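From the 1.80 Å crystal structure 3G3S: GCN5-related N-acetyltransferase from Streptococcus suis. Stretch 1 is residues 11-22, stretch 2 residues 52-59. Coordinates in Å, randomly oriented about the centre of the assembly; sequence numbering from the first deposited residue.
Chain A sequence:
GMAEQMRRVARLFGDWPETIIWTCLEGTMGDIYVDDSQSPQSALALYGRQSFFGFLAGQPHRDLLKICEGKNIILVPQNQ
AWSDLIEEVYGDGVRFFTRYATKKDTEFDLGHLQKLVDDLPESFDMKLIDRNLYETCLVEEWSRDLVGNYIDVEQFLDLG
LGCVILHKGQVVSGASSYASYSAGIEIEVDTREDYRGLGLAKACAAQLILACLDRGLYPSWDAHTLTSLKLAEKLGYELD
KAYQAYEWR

Stretch 1 (11-22) RLFGDWPETIIW
Stretch 2 52-59: FFGFLAGQ

Two pieces of one chain pack through mainly apolar side chains, with some carbon atoms resting against carbonyl oxygens; no hydrogen bond crosses between them, and 494 Å² is buried, both sides summed. Stretch 2 is an extended strand from Phe 52 to Gly 58. Stretch 1 leaves a weakly bonded helix after Phe 13, turns at Gly 14 (phi 62°, psi -141°), runs through a loop and enters a second helix at Thr 19, with Glu 18 at the N-cap position. End to end stretch 1 runs against the strand, and Leu 12 and Phe 13 pair with Gly 58 and Ala 57 in that order: CA of Leu 12 lies 5.4 Å from CA of Gly 58, and CA of Phe 13 lies 5.4 Å from CA of Ala 57. Within the second helix the order reverses, Ile 20 CA being 8.1 Å from Phe 53 CA and Ile 21 CA 7.0 Å from Phe 55 CA.

Strand alternation sets the pattern. Phe 53, Phe 55 and Ala 57 point toward stretch 1, while Leu 56 points away. Phe 55 is the centrepiece, with 129 Å² covered. Its chi1 of -68° (m) and chi2 of 88° present a ring face to Ile 21, whose CG1 sits 3.5 Å from Phe 55 CG and 3.8 Å from the ring centroid, a CH-pi contact. Ile 21 CB points sideways, but the m,t rotamer (-56°, 170°) brings the end of its side chain nearer. Ile 20, also m,t (-70°, 160°), serves two rings: CG2 lies 3.7 Å from Phe 55 CE1, and CD1 lies over a face of Phe 53, 4.0 Å from its CD1. Phe 53 is itself m (-82°), with chi2 at 81°.

Trp 16 takes chi1 t (-166°) and chi2 -14°. The edge of Phe 55 is directed toward the face of its six-membered ring in an offset edge-to-face pair, with centroids 5.7 Å apart and planes at 86°; Trp 16 CZ2 to Phe 55 CD2 is 3.8 Å. Glu 18, m,m (-74°, -74°), contributes its aliphatic portion, CG lying 3.8 Å from Phe 55 CE2.

Where the backbones come close, the strand carries Ala 57 and Gly 58, against the larger Leu 12 and Phe 13. Ala 57 CB fits over a face of Phe 13 (chi1 -71°, m; chi2 -88°), 3.5 Å from Phe 13 CD1 and 3.8 Å from the ring centroid. It also lies 3.7 Å from Leu 12 O and 4.0 Å from Trp 16 CZ3. The edge of Phe 13 meets the strand backbone, CE1 being 3.7 Å from Phe 55 O. Gly 58 has positive phi (84°, psi -154°), which favours glycine, and an ideal CB there would stand 3.7 Å from Leu 12 CD2.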

# COMPACT_ATOMS: atom_id res chain seq x y z
N ARG A 11 -14.53 0.34 -0.38
CA ARG A 11 -15.51 1.39 -0.04
C ARG A 11 -16.59 0.93 0.93
O ARG A 11 -17.12 1.74 1.69
CB ARG A 11 -16.15 2.01 -1.29
CG ARG A 11 -15.20 2.97 -2.02
CD ARG A 11 -15.84 3.72 -3.14
NE ARG A 11 -15.98 2.90 -4.33
CZ ARG A 11 -15.09 2.82 -5.32
NH1 ARG A 11 -13.94 3.49 -5.29
NH2 ARG A 11 -15.35 2.04 -6.36
N LEU A 12 -16.91 -0.36 0.89
CA LEU A 12 -17.86 -0.94 1.81
C LEU A 12 -17.49 -0.77 3.27
O LEU A 12 -18.40 -0.65 4.12
CB LEU A 12 -18.00 -2.43 1.53
CG LEU A 12 -18.61 -2.81 0.19
CD1 LEU A 12 -18.54 -4.30 -0.00
CD2 LEU A 12 -20.04 -2.33 0.11
N PHE A 13 -16.18 -0.81 3.55
CA PHE A 13 -15.64 -0.66 4.90
C PHE A 13 -15.61 0.80 5.30
O PHE A 13 -15.70 1.14 6.48
CB PHE A 13 -14.22 -1.24 4.97
CG PHE A 13 -14.19 -2.73 4.89
CD1 PHE A 13 -14.29 -3.50 6.05
CD2 PHE A 13 -14.09 -3.36 3.68
CE1 PHE A 13 -14.26 -4.89 5.98
CE2 PHE A 13 -14.07 -4.74 3.61
CZ PHE A 13 -14.16 -5.50 4.77
N GLY A 14 -15.48 1.66 4.29
CA GLY A 14 -15.56 3.09 4.47
C GLY A 14 -14.47 3.56 5.37
O GLY A 14 -13.35 3.06 5.29
N ASP A 15 -14.82 4.52 6.23
CA ASP A 15 -13.94 5.10 7.21
C ASP A 15 -14.10 4.31 8.52
O ASP A 15 -14.98 4.62 9.37
CB ASP A 15 -14.34 6.55 7.41
CG ASP A 15 -13.36 7.32 8.25
OD1 ASP A 15 -12.50 6.68 8.94
OD2 ASP A 15 -13.45 8.57 8.21
N TRP A 16 -13.28 3.27 8.65
CA TRP A 16 -13.34 2.35 9.79
C TRP A 16 -11.91 2.21 10.21
O TRP A 16 -11.18 1.45 9.62
CB TRP A 16 -13.97 1.01 9.35
CG TRP A 16 -14.38 0.12 10.44
CD1 TRP A 16 -14.05 0.19 11.78
CD2 TRP A 16 -15.13 -1.11 10.28
NE1 TRP A 16 -14.59 -0.88 12.46
CE2 TRP A 16 -15.23 -1.71 11.57
CE3 TRP A 16 -15.69 -1.75 9.19
CZ2 TRP A 16 -15.91 -2.88 11.78
CZ3 TRP A 16 -16.33 -2.90 9.40
CH2 TRP A 16 -16.45 -3.48 10.67
N PRO A 17 -11.48 2.98 11.23
CA PRO A 17 -10.08 3.00 11.57
C PRO A 17 -9.55 1.82 12.43
O PRO A 17 -8.96 2.03 13.49
CB PRO A 17 -9.96 4.35 12.33
CG PRO A 17 -11.21 4.44 13.09
CD PRO A 17 -12.28 3.81 12.13
N GLU A 18 -9.77 0.58 11.98
CA GLU A 18 -9.20 -0.59 12.61
C GLU A 18 -8.06 -1.06 11.72
O GLU A 18 -8.27 -1.43 10.57
CB GLU A 18 -10.25 -1.67 12.81
CG GLU A 18 -11.22 -1.35 13.92
CD GLU A 18 -10.64 -1.52 15.31
OE1 GLU A 18 -9.46 -1.86 15.46
OE2 GLU A 18 -11.44 -1.37 16.27
N THR A 19 -6.84 -1.11 12.26
CA THR A 19 -5.68 -1.35 11.41
C THR A 19 -5.64 -2.73 10.77
O THR A 19 -5.02 -2.90 9.75
CB THR A 19 -4.33 -1.02 12.10
OG1 THR A 19 -3.90 -2.10 12.93
CG2 THR A 19 -4.41 0.33 12.89
N ILE A 20 -6.30 -3.72 11.36
CA ILE A 20 -6.32 -5.07 10.78
C ILE A 20 -7.17 -5.02 9.51
O ILE A 20 -6.93 -5.79 8.56
CB ILE A 20 -6.85 -6.09 11.79
CG1 ILE A 20 -5.84 -6.30 12.92
CG2 ILE A 20 -7.22 -7.47 11.09
CD1 ILE A 20 -6.42 -6.89 14.19
N ILE A 21 -8.19 -4.16 9.48
CA ILE A 21 -8.93 -3.98 8.22
C ILE A 21 -7.93 -3.38 7.22
O ILE A 21 -7.84 -3.78 6.07
CB ILE A 21 -10.19 -3.09 8.33
CG1 ILE A 21 -11.18 -3.59 9.39
CG2 ILE A 21 -10.89 -2.98 6.92
CD1 ILE A 21 -12.32 -2.60 9.68
N TRP A 22 -7.17 -2.38 7.64
CA TRP A 22 -6.15 -1.82 6.75
C TRP A 22 -5.17 -2.89 6.26
O TRP A 22 -4.83 -2.94 5.07
CB TRP A 22 -5.37 -0.67 7.44
CG TRP A 22 -6.21 0.40 8.01
CD1 TRP A 22 -7.52 0.66 7.74
CD2 TRP A 22 -5.77 1.46 8.88
NE1 TRP A 22 -7.93 1.77 8.44
CE2 TRP A 22 -6.87 2.29 9.13
CE3 TRP A 22 -4.56 1.75 9.49
CZ2 TRP A 22 -6.80 3.40 9.96
CZ3 TRP A 22 -4.49 2.85 10.32
CH2 TRP A 22 -5.60 3.67 10.54
N PHE A 52 -8.12 -15.25 15.23
CA PHE A 52 -8.60 -14.48 14.11
C PHE A 52 -9.50 -13.33 14.46
O PHE A 52 -10.13 -13.31 15.53
CB PHE A 52 -9.50 -15.37 13.22
CG PHE A 52 -8.80 -16.53 12.57
CD1 PHE A 52 -8.54 -17.70 13.29
CD2 PHE A 52 -8.45 -16.47 11.23
CE1 PHE A 52 -7.89 -18.77 12.67
CE2 PHE A 52 -7.80 -17.53 10.63
CZ PHE A 52 -7.53 -18.68 11.34
N PHE A 53 -9.58 -12.41 13.52
CA PHE A 53 -10.57 -11.36 13.48
C PHE A 53 -11.31 -11.49 12.17
O PHE A 53 -10.71 -11.74 11.12
CB PHE A 53 -9.96 -9.98 13.53
CG PHE A 53 -9.64 -9.55 14.92
CD1 PHE A 53 -8.48 -9.98 15.54
CD2 PHE A 53 -10.51 -8.73 15.62
CE1 PHE A 53 -8.19 -9.60 16.85
CE2 PHE A 53 -10.22 -8.34 16.95
CZ PHE A 53 -9.09 -8.77 17.54
N GLY A 54 -12.59 -11.20 12.24
CA GLY A 54 -13.48 -11.16 11.09
C GLY A 54 -14.22 -9.84 11.17
O GLY A 54 -15.08 -9.67 12.02
N PHE A 55 -13.82 -8.87 10.36
CA PHE A 55 -14.51 -7.58 10.30
C PHE A 55 -15.51 -7.64 9.19
O PHE A 55 -15.15 -7.82 8.03
CB PHE A 55 -13.56 -6.44 10.06
CG PHE A 55 -12.63 -6.18 11.21
CD1 PHE A 55 -11.42 -6.84 11.31
CD2 PHE A 55 -13.00 -5.28 12.20
CE1 PHE A 55 -10.56 -6.57 12.37
CE2 PHE A 55 -12.14 -5.01 13.29
CZ PHE A 55 -10.94 -5.65 13.36
N LEU A 56 -16.77 -7.39 9.54
CA LEU A 56 -17.88 -7.58 8.60
C LEU A 56 -18.52 -6.27 8.14
O LEU A 56 -19.13 -5.60 8.92
CB LEU A 56 -18.92 -8.42 9.32
CG LEU A 56 -18.39 -9.82 9.69
CD1 LEU A 56 -19.10 -10.30 11.00
CD2 LEU A 56 -18.52 -10.74 8.49
N ALA A 57 -18.44 -5.96 6.85
CA ALA A 57 -18.95 -4.70 6.31
C ALA A 57 -20.06 -4.84 5.23
O ALA A 57 -20.25 -5.91 4.60
CB ALA A 57 -17.79 -3.87 5.79
N GLY A 58 -20.83 -3.77 5.06
CA GLY A 58 -21.89 -3.74 4.06
C GLY A 58 -23.19 -4.37 4.55
O GLY A 58 -23.50 -4.34 5.72
N GLN A 59 -23.99 -4.88 3.62
CA GLN A 59 -25.21 -5.53 3.99
C GLN A 59 -24.86 -6.84 4.68
O GLN A 59 -23.88 -7.49 4.30
CB GLN A 59 -26.07 -5.80 2.74
CG GLN A 59 -26.56 -4.53 2.06
CD GLN A 59 -27.49 -3.67 2.95
OE1 GLN A 59 -28.32 -4.19 3.70
NE2 GLN A 59 -27.34 -2.35 2.84